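Local coordinates for protein ATP-dependent DNA helicase (Mycobacterium smegmatis, PDB 5V9X) that acts as an ATP-dependent 3'-to-5' helicase that tracks along single-stranded DNA and unwinds RNA:DNA hybrids, at residues W82-L87 with T119-I124; R540-S545 with R786-P791; G796-S799 with H803-Q806. All blocks are in the same frame, centred on the assembly; numbering follows the deposited sequence.

Interaction 1 lies in the ATP-binding first RecA-like domain: the side chain of Pro120 comes within about 7 Å of the bound AMP-PNP, while the contact as a whole stays about 22 Å from the DNA at its nearest atom. Interactions 2 and 3 lie on the DNA, their centres about 10 Å apart, and contact successive nucleotides: Arg798 takes DC10 of chain B, and Arg540 takes DG11 of chain B and lies against DG12 of chain B. The two contacts touch where Arg798 NE comes within 2.7 Å of Ser545 O. From interaction 1 their centres are about 40 and 46 Å away, so the DNA contacts lie far from it.

Interaction 1: residues W82-L87 with T119-I124; sequences WAIDRL and TPLTGI
In Ile84 the branch CG2 stands anti to the backbone N while CG1 lies beside that N (chi1 -66°); a second torsion near anti (chi2 169°) carries CD1 out to the proline of helix 118-130, while CG2 faces the leucine. Leu121 has its CG anti to its own carbonyl carbon (chi1 -59°) and a second torsion close to anti, and together these leave CD2 on the Ile84 side even though its CB does not point that way. The two methyls meet at 3.9 Å, Ile84 CG2 against Leu121 CD2, and the side chains cross at about a right angle. The other arm of the isoleucine reaches the proline: Ile84 CD1 comes to 4.4 Å from Pro120 CG, a looser touch on the ring. Further along, Ile124 CG1 stays at 4.6 Å from Ile84 CG2, near but not in contact.

The backbones stay well apart, with 8.0 Å between Ile84 CA and Leu121 CA. Pro120 sits in the first turn of its helix, where a residue without an N-H costs no helical bond. Helix 75-88 follows the probable P-loop (Walker A) of the first RecA-like domain, and helix 118-130 is packed beside it in the same DEAD/DEAH-box region. Helix 35-44 joins them: its Trp40 touches Pro120, its Thr37 touches Ile124, and Thr37 and Ser34, outside both segments, hydrogen-bond Asp85 OD1. Leu121 also rests on Ile138.

Only carbon meets carbon between the two helices, over a modest 128 Å² of buried surface. Such a contact has no directional bond to fix its geometry, so shape sets the spacing; the polar bonds of this region lie at Asp85, beside the apolar contact.

Interaction 2: residues R540-S545 with R786-P791; sequences RLAVTS and RALLLP. With nucleotides of chain B.
Leu788 meets Leu541 and Ser545 from a backbone with positive phi (65°), a left-handed conformation uncommon for a residue with a CB. It is where helix 774-786 ends in a Schellman motif, and the turn presents the leucine to the end of helix 538-543. Leu788 CB lies 3.7 Å from Leu541 CD2, and the two leucines run antiparallel, side by side. Leu788 CD2 packs on Ser545 CB at 3.6 Å, while CD1 lies over the backbone of Ala542.

Just past the short helix, Ser545 turns back, its N and OG both bonding Ala542 O, the hydroxyl at 2.8 Å. This helix lies in the winged-helix region of the Lhr family, and the contact fastens it to a loop of the DEAD/H-associated region; Val469 of helix 461-471 also touches Leu788, and Arg522 NE bonds to its carbonyl.

The opposite flank of helix 538-543 grips DNA. Arg540 CG is anti to the backbone N (chi1 -165°) and the chain stays extended to NE, long enough to reach the Hoogsteen edge of DG11 of chain B. NE donates to N7 at 3.3 Å and NH2 to O6 at 3.2 Å, both nearly straight, a pairing that suits guanine. The amino N2 of DG12 of chain B sits over one face of the guanidinium, near its rim. Val543 CG2 rests against the DG11 sugar at C1' (3.5 Å), and Thr544 CG2 against the base at C8 (3.6 Å).

Interaction 3: residues G796-S799 with H803-Q806; sequences GKRS and HQRQ. With nucleotides of chain B.
Arg798 passes the amide end of Gln804 on its way from the loop to the DNA. From CB the chain leaves with CG roughly anti to the backbone N (chi1 -151°), which runs it beside Gln804: CG lies 3.8 Å from Gln804 NE2 and CD 4.1 Å from the same nitrogen, the guanidinium and amide planes 68° apart. A bend at chi3 (-49°) then swings the tip toward the bound DNA. NE has at most a weak bond to Ser545 O, and NH1 a long, weak ion pair with Asp551 OD1. NH2 ends the run with a nearly straight bond of 2.6 Å to O2 of DC10 of chain B, which lies in the guanidinium plane. This loop of the DEAD/H-associated region thereby brings an arginine to a pyrimidine O2 of the single strand.

Next in the chain, Ser799 closes against the helix: its OG sits 3.2 Å from Gln804 CG, and its CB 3.3 Å from His803 ND1, at the ring edge.

The segment 796-799 thus folds back onto the first turn of helix 801-815. That helix leans on helix 774-786 through Gln804 against Ala785, and Arg805 reaches across to helix 574-578 by a salt bridge with Glu574.

Interaction 1: residues W82-L87 with T119-I124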
ATOM      1  N   TRP A  82     -26.312   3.650  12.804  1.00 55.98           N
ATOM      2  CA  TRP A  82     -26.598   3.944  14.205  1.00 50.05           C
ATOM      3  C   TRP A  82     -26.325   5.408  14.523  1.00 45.32           C
ATOM      4  O   TRP A  82     -27.126   6.071  15.192  1.00 46.23           O
ATOM      5  CB  TRP A  82     -25.784   3.037  15.126  1.00 45.51           C
ATOM      6  CG  TRP A  82     -26.078   3.305  16.568  1.00 47.92           C
ATOM      7  CD1 TRP A  82     -25.308   4.013  17.444  1.00 47.04           C
ATOM      8  CD2 TRP A  82     -27.245   2.901  17.293  1.00 49.32           C
ATOM      9  NE1 TRP A  82     -25.917   4.059  18.676  1.00 47.54           N
ATOM     10  CE2 TRP A  82     -27.108   3.385  18.609  1.00 47.90           C
ATOM     11  CE3 TRP A  82     -28.389   2.168  16.960  1.00 49.68           C
ATOM     12  CZ2 TRP A  82     -28.070   3.159  19.592  1.00 49.58           C
ATOM     13  CZ3 TRP A  82     -29.344   1.947  17.937  1.00 54.56           C
ATOM     14  CH2 TRP A  82     -29.178   2.440  19.236  1.00 52.95           C
ATOM     15  N   ALA A  83     -25.191   5.930  14.051  1.00 36.91           N
ATOM     16  CA  ALA A  83     -24.906   7.349  14.231  1.00 39.40           C
ATOM     17  C   ALA A  83     -25.927   8.209  13.498  1.00 51.47           C
ATOM     18  O   ALA A  83     -26.314   9.279  13.985  1.00 65.49           O
ATOM     19  CB  ALA A  83     -23.490   7.666  13.752  1.00 35.70           C
ATOM     20  N   ILE A  84     -26.378   7.755  12.326  1.00 45.87           N
ATOM     21  CA  ILE A  84     -27.409   8.481  11.589  1.00 45.28           C
ATOM     22  C   ILE A  84     -28.717   8.482  12.368  1.00 51.31           C
ATOM     23  O   ILE A  84     -29.424   9.497  12.425  1.00 55.75           O
ATOM     24  CB  ILE A  84     -27.588   7.874  10.185  1.00 44.08           C
ATOM     25  CG1 ILE A  84     -26.328   8.085   9.344  1.00 41.36           C
ATOM     26  CG2 ILE A  84     -28.803   8.473   9.487  1.00 36.73           C
ATOM     27  CD1 ILE A  84     -26.316   7.288   8.059  1.00 41.02           C
ATOM     28  N   ASP A  85     -29.060   7.348  12.982  1.00 50.64           N
ATOM     29  CA  ASP A  85     -30.300   7.268  13.745  1.00 47.40           C
ATOM     30  C   ASP A  85     -30.280   8.229  14.927  1.00 48.65           C
ATOM     31  O   ASP A  85     -31.289   8.882  15.222  1.00 56.34           O
ATOM     32  CB  ASP A  85     -30.536   5.832  14.215  1.00 47.85           C
ATOM     33  CG  ASP A  85     -31.926   5.625  14.781  1.00 50.99           C
ATOM     34  OD1 ASP A  85     -32.898   6.079  14.143  1.00 52.61           O
ATOM     35  OD2 ASP A  85     -32.051   5.005  15.857  1.00 54.78           O
ATOM     36  N   ARG A  86     -29.137   8.338  15.607  1.00 45.60           N
ATOM     37  CA  ARG A  86     -29.037   9.260  16.735  1.00 50.81           C
ATOM     38  C   ARG A  86     -29.123  10.710  16.276  1.00 53.55           C
ATOM     39  O   ARG A  86     -29.750  11.542  16.942  1.00 60.55           O
ATOM     40  CB  ARG A  86     -27.736   9.015  17.500  1.00 55.65           C
ATOM     41  N   LEU A  87     -28.501  11.034  15.139  1.00 49.36           N
ATOM     42  CA  LEU A  87     -28.610  12.385  14.599  1.00 46.01           C
ATOM     43  C   LEU A  87     -30.031  12.700  14.147  1.00 54.81           C
ATOM     44  O   LEU A  87     -30.420  13.872  14.108  1.00 62.38           O
ATOM     45  CB  LEU A  87     -27.630  12.569  13.441  1.00 43.76           C
ATOM     46  CG  LEU A  87     -26.168  12.810  13.823  1.00 47.24           C
ATOM     47  CD1 LEU A  87     -25.247  12.475  12.661  1.00 41.69           C
ATOM     48  CD2 LEU A  87     -25.965  14.253  14.266  1.00 38.10           C
ATOM     49  N   THR A 119     -28.688   8.581  -0.035  1.00 43.21           N
ATOM     50  CA  THR A 119     -29.788   7.618  -0.033  1.00 48.15           C
ATOM     51  C   THR A 119     -30.384   7.405   1.355  1.00 50.10           C
ATOM     52  O   THR A 119     -31.618   7.493   1.483  1.00 50.79           O
ATOM     53  CB  THR A 119     -29.325   6.298  -0.661  1.00 51.95           C
ATOM     54  OG1 THR A 119     -28.924   6.528  -2.016  1.00 58.26           O
ATOM     55  CG2 THR A 119     -30.446   5.268  -0.636  1.00 49.39           C
ATOM     56  N   PRO A 120     -29.608   7.134   2.417  1.00 50.86           N
ATOM     57  CA  PRO A 120     -30.246   6.986   3.738  1.00 43.64           C
ATOM     58  C   PRO A 120     -30.840   8.277   4.270  1.00 44.90           C
ATOM     59  O   PRO A 120     -31.966   8.260   4.783  1.00 45.00           O
ATOM     60  CB  PRO A 120     -29.101   6.466   4.627  1.00 42.70           C
ATOM     61  CG  PRO A 120     -27.864   6.900   3.950  1.00 47.05           C
ATOM     62  CD  PRO A 120     -28.165   6.820   2.485  1.00 51.88           C
ATOM     63  N   LEU A 121     -30.132   9.405   4.145  1.00 40.62           N
ATOM     64  CA  LEU A 121     -30.658  10.663   4.667  1.00 38.98           C
ATOM     65  C   LEU A 121     -31.935  11.074   3.940  1.00 45.76           C
ATOM     66  O   LEU A 121     -32.909  11.496   4.575  1.00 50.67           O
ATOM     67  CB  LEU A 121     -29.600  11.761   4.565  1.00 35.84           C
ATOM     68  CG  LEU A 121     -28.290  11.508   5.317  1.00 38.41           C
ATOM     69  CD1 LEU A 121     -27.338  12.685   5.167  1.00 39.01           C
ATOM     70  CD2 LEU A 121     -28.546  11.212   6.786  1.00 36.31           C
ATOM     71  N   THR A 122     -31.950  10.957   2.608  1.00 45.72           N
ATOM     72  CA  THR A 122     -33.173  11.226   1.853  1.00 49.93           C
ATOM     73  C   THR A 122     -34.311  10.298   2.272  1.00 47.16           C
ATOM     74  O   THR A 122     -35.477  10.716   2.292  1.00 45.49           O
ATOM     75  CB  THR A 122     -32.897  11.095   0.350  1.00 57.00           C
ATOM     76  OG1 THR A 122     -32.186  12.251  -0.107  1.00 55.32           O
ATOM     77  CG2 THR A 122     -34.189  10.934  -0.451  1.00 63.14           C
ATOM     78  N   GLY A 123     -33.992   9.049   2.622  1.00 47.54           N
ATOM     79  CA  GLY A 123     -35.027   8.103   3.013  1.00 49.65           C
ATOM     80  C   GLY A 123     -35.611   8.391   4.382  1.00 53.93           C
ATOM     81  O   GLY A 123     -36.825   8.273   4.582  1.00 57.11           O
ATOM     82  N   ILE A 124     -34.758   8.753   5.346  1.00 48.55           N
ATOM     83  CA  ILE A 124     -35.247   9.153   6.663  1.00 48.46           C
ATOM     84  C   ILE A 124     -36.229  10.306   6.526  1.00 51.47           C
ATOM     85  O   ILE A 124     -37.288  10.324   7.165  1.00 52.27           O
ATOM     86  CB  ILE A 124     -34.073   9.527   7.587  1.00 51.77           C
ATOM     87  CG1 ILE A 124     -33.059   8.383   7.688  1.00 48.81           C
ATOM     88  CG2 ILE A 124     -34.584   9.910   8.970  1.00 58.44           C
ATOM     89  CD1 ILE A 124     -33.608   7.136   8.303  1.00 50.65           C
TER

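Interaction 2: residues R540-S545 with R786-P791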
ATOM      1  N   ARG A 540       3.316  26.377  10.141  1.00 65.28           N
ATOM      2  CA  ARG A 540       3.477  26.374   8.691  1.00 64.02           C
ATOM      3  C   ARG A 540       4.410  25.260   8.240  1.00 65.68           C
ATOM      4  O   ARG A 540       4.283  24.755   7.118  1.00 64.73           O
ATOM      5  CB  ARG A 540       3.997  27.731   8.210  1.00 62.35           C
ATOM      6  CG  ARG A 540       3.848  27.939   6.713  1.00 62.96           C
ATOM      7  CD  ARG A 540       4.408  29.274   6.260  1.00 66.26           C
ATOM      8  NE  ARG A 540       4.049  29.560   4.873  1.00 70.36           N
ATOM      9  CZ  ARG A 540       4.589  30.532   4.144  1.00 78.24           C
ATOM     10  NH1 ARG A 540       5.526  31.315   4.663  1.00 82.23           N
ATOM     11  NH2 ARG A 540       4.195  30.718   2.891  1.00 78.01           N
ATOM     12  N   LEU A 541       5.346  24.858   9.101  1.00 62.25           N
ATOM     13  CA  LEU A 541       6.226  23.745   8.774  1.00 56.20           C
ATOM     14  C   LEU A 541       5.482  22.415   8.823  1.00 58.73           C
ATOM     15  O   LEU A 541       5.682  21.553   7.959  1.00 60.68           O
ATOM     16  CB  LEU A 541       7.413  23.727   9.731  1.00 56.52           C
ATOM     17  CG  LEU A 541       8.275  22.470   9.672  1.00 61.85           C
ATOM     18  CD1 LEU A 541       8.975  22.363   8.330  1.00 61.94           C
ATOM     19  CD2 LEU A 541       9.275  22.485  10.801  1.00 66.80           C
ATOM     20  N   ALA A 542       4.620  22.231   9.826  1.00 57.22           N
ATOM     21  CA  ALA A 542       3.920  20.959   9.969  1.00 48.71           C
ATOM     22  C   ALA A 542       2.840  20.797   8.908  1.00 46.16           C
ATOM     23  O   ALA A 542       2.666  19.705   8.356  1.00 55.00           O
ATOM     24  CB  ALA A 542       3.318  20.845  11.369  1.00 46.62           C
ATOM     25  N   VAL A 543       2.106  21.866   8.607  1.00 41.08           N
ATOM     26  CA  VAL A 543       0.978  21.734   7.692  1.00 41.94           C
ATOM     27  C   VAL A 543       1.446  21.605   6.244  1.00 44.57           C
ATOM     28  O   VAL A 543       0.741  21.020   5.414  1.00 49.56           O
ATOM     29  CB  VAL A 543      -0.001  22.907   7.875  1.00 42.82           C
ATOM     30  CG1 VAL A 543      -0.531  22.929   9.300  1.00 37.37           C
ATOM     31  CG2 VAL A 543       0.673  24.223   7.540  1.00 45.51           C
ATOM     32  N   THR A 544       2.625  22.124   5.910  1.00 42.27           N
ATOM     33  CA  THR A 544       3.190  21.947   4.580  1.00 55.03           C
ATOM     34  C   THR A 544       4.081  20.713   4.479  1.00 56.98           C
ATOM     35  O   THR A 544       4.791  20.554   3.482  1.00 51.78           O
ATOM     36  CB  THR A 544       3.977  23.193   4.163  1.00 56.28           C
ATOM     37  OG1 THR A 544       5.013  23.456   5.117  1.00 53.72           O
ATOM     38  CG2 THR A 544       3.052  24.401   4.069  1.00 44.18           C
ATOM     39  N   SER A 545       4.047  19.833   5.485  1.00 66.76           N
ATOM     40  CA  SER A 545       4.907  18.653   5.478  1.00 69.75           C
ATOM     41  C   SER A 545       4.420  17.599   4.493  1.00 72.96           C
ATOM     42  O   SER A 545       5.237  16.892   3.891  1.00 81.22           O
ATOM     43  CB  SER A 545       4.981  18.048   6.878  1.00 70.20           C
ATOM     44  OG  SER A 545       3.776  17.375   7.201  1.00 69.84           O
ATOM     45  N   ARG A 786      10.667  13.722   7.012  1.00 55.34           N
ATOM     46  CA  ARG A 786       9.403  13.488   7.705  1.00 55.81           C
ATOM     47  C   ARG A 786       9.445  14.021   9.133  1.00 63.29           C
ATOM     48  O   ARG A 786       8.431  14.513   9.643  1.00 66.39           O
ATOM     49  CB  ARG A 786       9.071  11.992   7.693  1.00 50.12           C
ATOM     50  CG  ARG A 786       7.696  11.645   8.246  1.00 48.98           C
ATOM     51  CD  ARG A 786       7.321  10.189   7.985  1.00 47.66           C
ATOM     52  NE  ARG A 786       8.452   9.387   7.530  1.00 49.72           N
ATOM     53  CZ  ARG A 786       8.470   8.692   6.395  1.00 48.27           C
ATOM     54  NH1 ARG A 786       7.410   8.689   5.602  1.00 45.57           N
ATOM     55  NH2 ARG A 786       9.544   7.989   6.057  1.00 48.32           N
ATOM     56  N   ALA A 787      10.608  13.949   9.785  1.00 62.28           N
ATOM     57  CA  ALA A 787      10.782  14.512  11.119  1.00 62.24           C
ATOM     58  C   ALA A 787      10.894  16.033  11.113  1.00 58.02           C
ATOM     59  O   ALA A 787      11.035  16.621  12.192  1.00 58.13           O
ATOM     60  CB  ALA A 787      12.020  13.909  11.788  1.00 64.24           C
ATOM     61  N   LEU A 788      10.846  16.671   9.939  1.00 56.69           N
ATOM     62  CA  LEU A 788      10.886  18.125   9.795  1.00 54.82           C
ATOM     63  C   LEU A 788      12.214  18.721  10.260  1.00 57.05           C
ATOM     64  O   LEU A 788      12.246  19.822  10.813  1.00 58.14           O
ATOM     65  CB  LEU A 788       9.719  18.793  10.535  1.00 53.26           C
ATOM     66  CG  LEU A 788       8.316  18.282  10.209  1.00 53.15           C
ATOM     67  CD1 LEU A 788       7.288  18.890  11.154  1.00 53.23           C
ATOM     68  CD2 LEU A 788       7.969  18.585   8.764  1.00 51.88           C
ATOM     69  N   LEU A 789      13.318  18.010  10.031  1.00 58.96           N
ATOM     70  CA  LEU A 789      14.629  18.454  10.487  1.00 60.14           C
ATOM     71  C   LEU A 789      15.506  19.020   9.379  1.00 60.63           C
ATOM     72  O   LEU A 789      16.460  19.746   9.681  1.00 61.76           O
ATOM     73  CB  LEU A 789      15.374  17.295  11.158  1.00 63.95           C
ATOM     74  CG  LEU A 789      14.703  16.708  12.397  1.00 68.48           C
ATOM     75  CD1 LEU A 789      15.508  15.538  12.911  1.00 67.19           C
ATOM     76  CD2 LEU A 789      14.553  17.765  13.477  1.00 74.22           C
ATOM     77  N   LEU A 790      15.219  18.702   8.119  1.00 60.53           N
ATOM     78  CA  LEU A 790      16.029  19.206   7.019  1.00 58.02           C
ATOM     79  C   LEU A 790      15.692  20.667   6.736  1.00 57.80           C
ATOM     80  O   LEU A 790      14.518  21.043   6.735  1.00 57.45           O
ATOM     81  CB  LEU A 790      15.803  18.381   5.757  1.00 59.35           C
ATOM     82  CG  LEU A 790      16.315  16.942   5.734  1.00 60.79           C
ATOM     83  CD1 LEU A 790      16.028  16.315   4.380  1.00 48.25           C
ATOM     84  CD2 LEU A 790      17.801  16.904   6.048  1.00 50.05           C
ATOM     85  N   PRO A 791      16.697  21.508   6.489  1.00 64.91           N
ATOM     86  CA  PRO A 791      16.413  22.886   6.068  1.00 67.04           C
ATOM     87  C   PRO A 791      15.812  22.900   4.669  1.00 71.12           C
ATOM     88  O   PRO A 791      16.320  22.250   3.754  1.00 74.18           O
ATOM     89  CB  PRO A 791      17.789  23.562   6.106  1.00 67.83           C
ATOM     90  CG  PRO A 791      18.764  22.443   5.953  1.00 67.39           C
ATOM     91  CD  PRO A 791      18.141  21.248   6.616  1.00 66.32           C
TER
ATOM     92  P    DG B  11      -3.398  21.017   1.081  1.00 53.98           P
ATOM     93  OP1  DG B  11      -4.782  20.495   1.130  1.00 50.80           O
ATOM     94  OP2  DG B  11      -2.943  21.847  -0.055  1.00 60.87           O
ATOM     95  O5'  DG B  11      -3.110  21.849   2.408  1.00 59.99           O
ATOM     96  C5'  DG B  11      -1.843  22.441   2.606  1.00 52.98           C
ATOM     97  C4'  DG B  11      -1.801  23.135   3.947  1.00 55.37           C
ATOM     98  O4'  DG B  11      -0.639  23.989   4.012  1.00 65.05           O
ATOM     99  C3'  DG B  11      -3.013  24.014   4.245  1.00 56.54           C
ATOM    100  O3'  DG B  11      -3.586  23.629   5.480  1.00 56.44           O
ATOM    101  C2'  DG B  11      -2.454  25.442   4.288  1.00 60.90           C
ATOM    102  C1'  DG B  11      -0.982  25.217   4.601  1.00 63.26           C
ATOM    103  N9   DG B  11      -0.102  26.235   4.039  1.00 65.81           N
ATOM    104  C8   DG B  11       0.704  27.111   4.726  1.00 70.13           C
ATOM    105  N7   DG B  11       1.391  27.902   3.948  1.00 73.31           N
ATOM    106  C5   DG B  11       1.020  27.521   2.665  1.00 71.12           C
ATOM    107  C6   DG B  11       1.435  28.020   1.409  1.00 72.52           C
ATOM    108  O6   DG B  11       2.240  28.931   1.172  1.00 79.23           O
ATOM    109  N1   DG B  11       0.812  27.351   0.357  1.00 75.12           N
ATOM    110  C2   DG B  11      -0.096  26.328   0.503  1.00 70.13           C
ATOM    111  N2   DG B  11      -0.591  25.802  -0.627  1.00 69.68           N
ATOM    112  N3   DG B  11      -0.492  25.851   1.674  1.00 64.53           N
ATOM    113  C4   DG B  11       0.105  26.492   2.706  1.00 66.15           C
ATOM    114  P    DG B  12      -5.046  24.150   5.897  1.00 59.20           P
ATOM    115  OP1  DG B  12      -5.720  23.076   6.657  1.00 63.01           O
ATOM    116  OP2  DG B  12      -5.689  24.727   4.694  1.00 57.23           O
ATOM    117  O5'  DG B  12      -4.729  25.332   6.910  1.00 60.41           O
ATOM    118  C5'  DG B  12      -3.773  25.130   7.927  1.00 62.20           C
ATOM    119  C4'  DG B  12      -3.209  26.451   8.388  1.00 67.33           C
ATOM    120  O4'  DG B  12      -2.522  27.086   7.286  1.00 67.77           O
ATOM    121  C3'  DG B  12      -4.256  27.444   8.887  1.00 68.55           C
ATOM    122  O3'  DG B  12      -3.916  27.871  10.188  1.00 71.42           O
ATOM    123  C2'  DG B  12      -4.213  28.594   7.873  1.00 73.73           C
ATOM    124  C1'  DG B  12      -2.833  28.454   7.251  1.00 75.13           C
ATOM    125  N9   DG B  12      -2.782  28.883   5.858  1.00 78.90           N
ATOM    126  C8   DG B  12      -3.732  28.658   4.890  1.00 76.65           C
ATOM    127  N7   DG B  12      -3.415  29.153   3.726  1.00 77.59           N
ATOM    128  C5   DG B  12      -2.172  29.740   3.934  1.00 82.36           C
ATOM    129  C6   DG B  12      -1.329  30.432   3.032  1.00 85.11           C
ATOM    130  O6   DG B  12      -1.522  30.672   1.832  1.00 84.43           O
ATOM    131  N1   DG B  12      -0.160  30.868   3.651  1.00 89.98           N
ATOM    132  C2   DG B  12       0.156  30.659   4.973  1.00 89.88           C
ATOM    133  N2   DG B  12       1.332  31.155   5.389  1.00 94.38           N
ATOM    134  N3   DG B  12      -0.625  30.011   5.829  1.00 84.21           N
ATOM    135  C4   DG B  12      -1.768  29.581   5.242  1.00 82.17           C
TER

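Interaction 3: residues G796-S799 with H803-Q806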
ATOM      1  N   GLY A 796       7.152  27.663   3.587  1.00 67.34           N
ATOM      2  CA  GLY A 796       5.872  27.033   3.331  1.00 67.42           C
ATOM      3  C   GLY A 796       5.865  26.129   2.115  1.00 70.94           C
ATOM      4  O   GLY A 796       4.836  25.991   1.447  1.00 74.80           O
ATOM      5  N   LYS A 797       7.000  25.501   1.818  1.00 69.74           N
ATOM      6  CA  LYS A 797       7.101  24.635   0.652  1.00 66.91           C
ATOM      7  C   LYS A 797       8.104  23.528   0.937  1.00 64.64           C
ATOM      8  O   LYS A 797       9.215  23.800   1.403  1.00 66.63           O
ATOM      9  CB  LYS A 797       7.519  25.430  -0.590  1.00 72.66           C
ATOM     10  CG  LYS A 797       6.857  24.961  -1.873  1.00 79.38           C
ATOM     11  CD  LYS A 797       7.146  25.903  -3.032  1.00 85.07           C
ATOM     12  CE  LYS A 797       8.576  25.757  -3.517  1.00 85.37           C
ATOM     13  NZ  LYS A 797       8.867  26.678  -4.649  1.00 85.38           N
ATOM     14  N   ARG A 798       7.706  22.290   0.664  1.00 57.08           N
ATOM     15  CA  ARG A 798       8.609  21.159   0.827  1.00 52.83           C
ATOM     16  C   ARG A 798       9.746  21.265  -0.182  1.00 53.65           C
ATOM     17  O   ARG A 798       9.511  21.435  -1.382  1.00 53.92           O
ATOM     18  CB  ARG A 798       7.850  19.844   0.650  1.00 54.55           C
ATOM     19  CG  ARG A 798       8.422  18.680   1.440  1.00 59.38           C
ATOM     20  CD  ARG A 798       7.568  17.425   1.296  1.00 61.93           C
ATOM     21  NE  ARG A 798       6.150  17.690   1.518  1.00 58.85           N
ATOM     22  CZ  ARG A 798       5.209  17.547   0.590  1.00 59.93           C
ATOM     23  NH1 ARG A 798       5.531  17.128  -0.627  1.00 59.47           N
ATOM     24  NH2 ARG A 798       3.943  17.815   0.879  1.00 60.87           N
ATOM     25  N   SER A 799      10.978  21.175   0.312  1.00 59.96           N
ATOM     26  CA  SER A 799      12.145  21.387  -0.530  1.00 61.87           C
ATOM     27  C   SER A 799      12.164  20.388  -1.686  1.00 58.83           C
ATOM     28  O   SER A 799      11.685  19.258  -1.549  1.00 56.18           O
ATOM     29  CB  SER A 799      13.424  21.262   0.295  1.00 67.16           C
ATOM     30  OG  SER A 799      13.444  20.044   1.019  1.00 71.75           O
ATOM     31  N   HIS A 803      17.354  18.956  -3.200  1.00 71.32           N
ATOM     32  CA  HIS A 803      17.763  19.697  -2.013  1.00 65.90           C
ATOM     33  C   HIS A 803      17.617  18.859  -0.751  1.00 63.73           C
ATOM     34  O   HIS A 803      18.448  18.957   0.161  1.00 62.91           O
ATOM     35  CB  HIS A 803      16.951  20.985  -1.903  1.00 64.10           C
ATOM     36  CG  HIS A 803      17.405  21.894  -0.805  1.00 63.65           C
ATOM     37  ND1 HIS A 803      16.603  22.223   0.266  1.00 63.41           N
ATOM     38  CD2 HIS A 803      18.578  22.541  -0.612  1.00 64.37           C
ATOM     39  CE1 HIS A 803      17.262  23.037   1.070  1.00 64.03           C
ATOM     40  NE2 HIS A 803      18.463  23.245   0.561  1.00 66.01           N
ATOM     41  N   GLN A 804      16.562  18.042  -0.670  1.00 63.79           N
ATOM     42  CA  GLN A 804      16.469  17.069   0.412  1.00 60.35           C
ATOM     43  C   GLN A 804      17.700  16.174   0.435  1.00 66.52           C
ATOM     44  O   GLN A 804      18.323  15.984   1.484  1.00 74.86           O
ATOM     45  CB  GLN A 804      15.199  16.227   0.266  1.00 55.21           C
ATOM     46  CG  GLN A 804      13.922  16.911   0.719  1.00 55.17           C
ATOM     47  CD  GLN A 804      12.737  15.962   0.772  1.00 54.77           C
ATOM     48  OE1 GLN A 804      12.889  14.752   0.604  1.00 52.79           O
ATOM     49  NE2 GLN A 804      11.550  16.507   1.008  1.00 53.79           N
ATOM     50  N   ARG A 805      18.077  15.635  -0.727  1.00 64.16           N
ATOM     51  CA  ARG A 805      19.232  14.745  -0.805  1.00 65.18           C
ATOM     52  C   ARG A 805      20.504  15.440  -0.340  1.00 66.71           C
ATOM     53  O   ARG A 805      21.268  14.889   0.460  1.00 63.01           O
ATOM     54  CB  ARG A 805      19.398  14.239  -2.236  1.00 66.94           C
ATOM     55  CG  ARG A 805      18.289  13.326  -2.695  1.00 64.76           C
ATOM     56  CD  ARG A 805      18.184  13.324  -4.200  1.00 62.91           C
ATOM     57  NE  ARG A 805      17.264  12.297  -4.669  1.00 60.42           N
ATOM     58  CZ  ARG A 805      16.761  12.258  -5.896  1.00 65.81           C
ATOM     59  NH1 ARG A 805      17.088  13.196  -6.776  1.00 68.34           N
ATOM     60  NH2 ARG A 805      15.933  11.283  -6.243  1.00 66.14           N
ATOM     61  N   GLN A 806      20.747  16.655  -0.833  1.00 73.23           N
ATOM     62  CA  GLN A 806      21.970  17.372  -0.483  1.00 77.75           C
ATOM     63  C   GLN A 806      22.048  17.632   1.017  1.00 76.49           C
ATOM     64  O   GLN A 806      23.070  17.355   1.654  1.00 74.77           O
ATOM     65  CB  GLN A 806      22.046  18.681  -1.265  1.00 83.62           C
ATOM     66  CG  GLN A 806      23.195  19.586  -0.859  1.00 88.89           C
ATOM     67  CD  GLN A 806      23.271  20.836  -1.713  1.00 90.77           C
ATOM     68  OE1 GLN A 806      23.149  21.953  -1.210  1.00 90.81           O
ATOM     69  NE2 GLN A 806      23.474  20.653  -3.012  1.00 91.99           N
TER
ATOM     70  P    DC B  10      -5.393  15.071   0.979  1.00 48.42           P
ATOM     71  OP1  DC B  10      -6.025  15.261   2.304  1.00 54.96           O
ATOM     72  OP2  DC B  10      -6.205  15.163  -0.253  1.00 46.62           O
ATOM     73  O5'  DC B  10      -4.203  16.120   0.821  1.00 43.99           O
ATOM     74  C5'  DC B  10      -3.367  16.411   1.918  1.00 43.34           C
ATOM     75  C4'  DC B  10      -2.279  17.377   1.502  1.00 44.44           C
ATOM     76  O4'  DC B  10      -1.271  16.674   0.740  1.00 45.96           O
ATOM     77  C3'  DC B  10      -2.756  18.533   0.615  1.00 44.07           C
ATOM     78  O3'  DC B  10      -2.404  19.762   1.200  1.00 46.53           O
ATOM     79  C2'  DC B  10      -2.020  18.316  -0.711  1.00 47.45           C
ATOM     80  C1'  DC B  10      -0.801  17.533  -0.263  1.00 49.21           C
ATOM     81  N1   DC B  10      -0.187  16.718  -1.344  1.00 50.60           N
ATOM     82  C2   DC B  10       1.204  16.674  -1.463  1.00 51.98           C
ATOM     83  O2   DC B  10       1.895  17.308  -0.655  1.00 56.18           O
ATOM     84  N3   DC B  10       1.757  15.931  -2.456  1.00 49.54           N
ATOM     85  C4   DC B  10       0.970  15.262  -3.303  1.00 53.85           C
ATOM     86  N4   DC B  10       1.556  14.545  -4.268  1.00 66.46           N
ATOM     87  C5   DC B  10      -0.453  15.300  -3.199  1.00 46.06           C
ATOM     88  C6   DC B  10      -0.983  16.033  -2.215  1.00 46.48           C
TER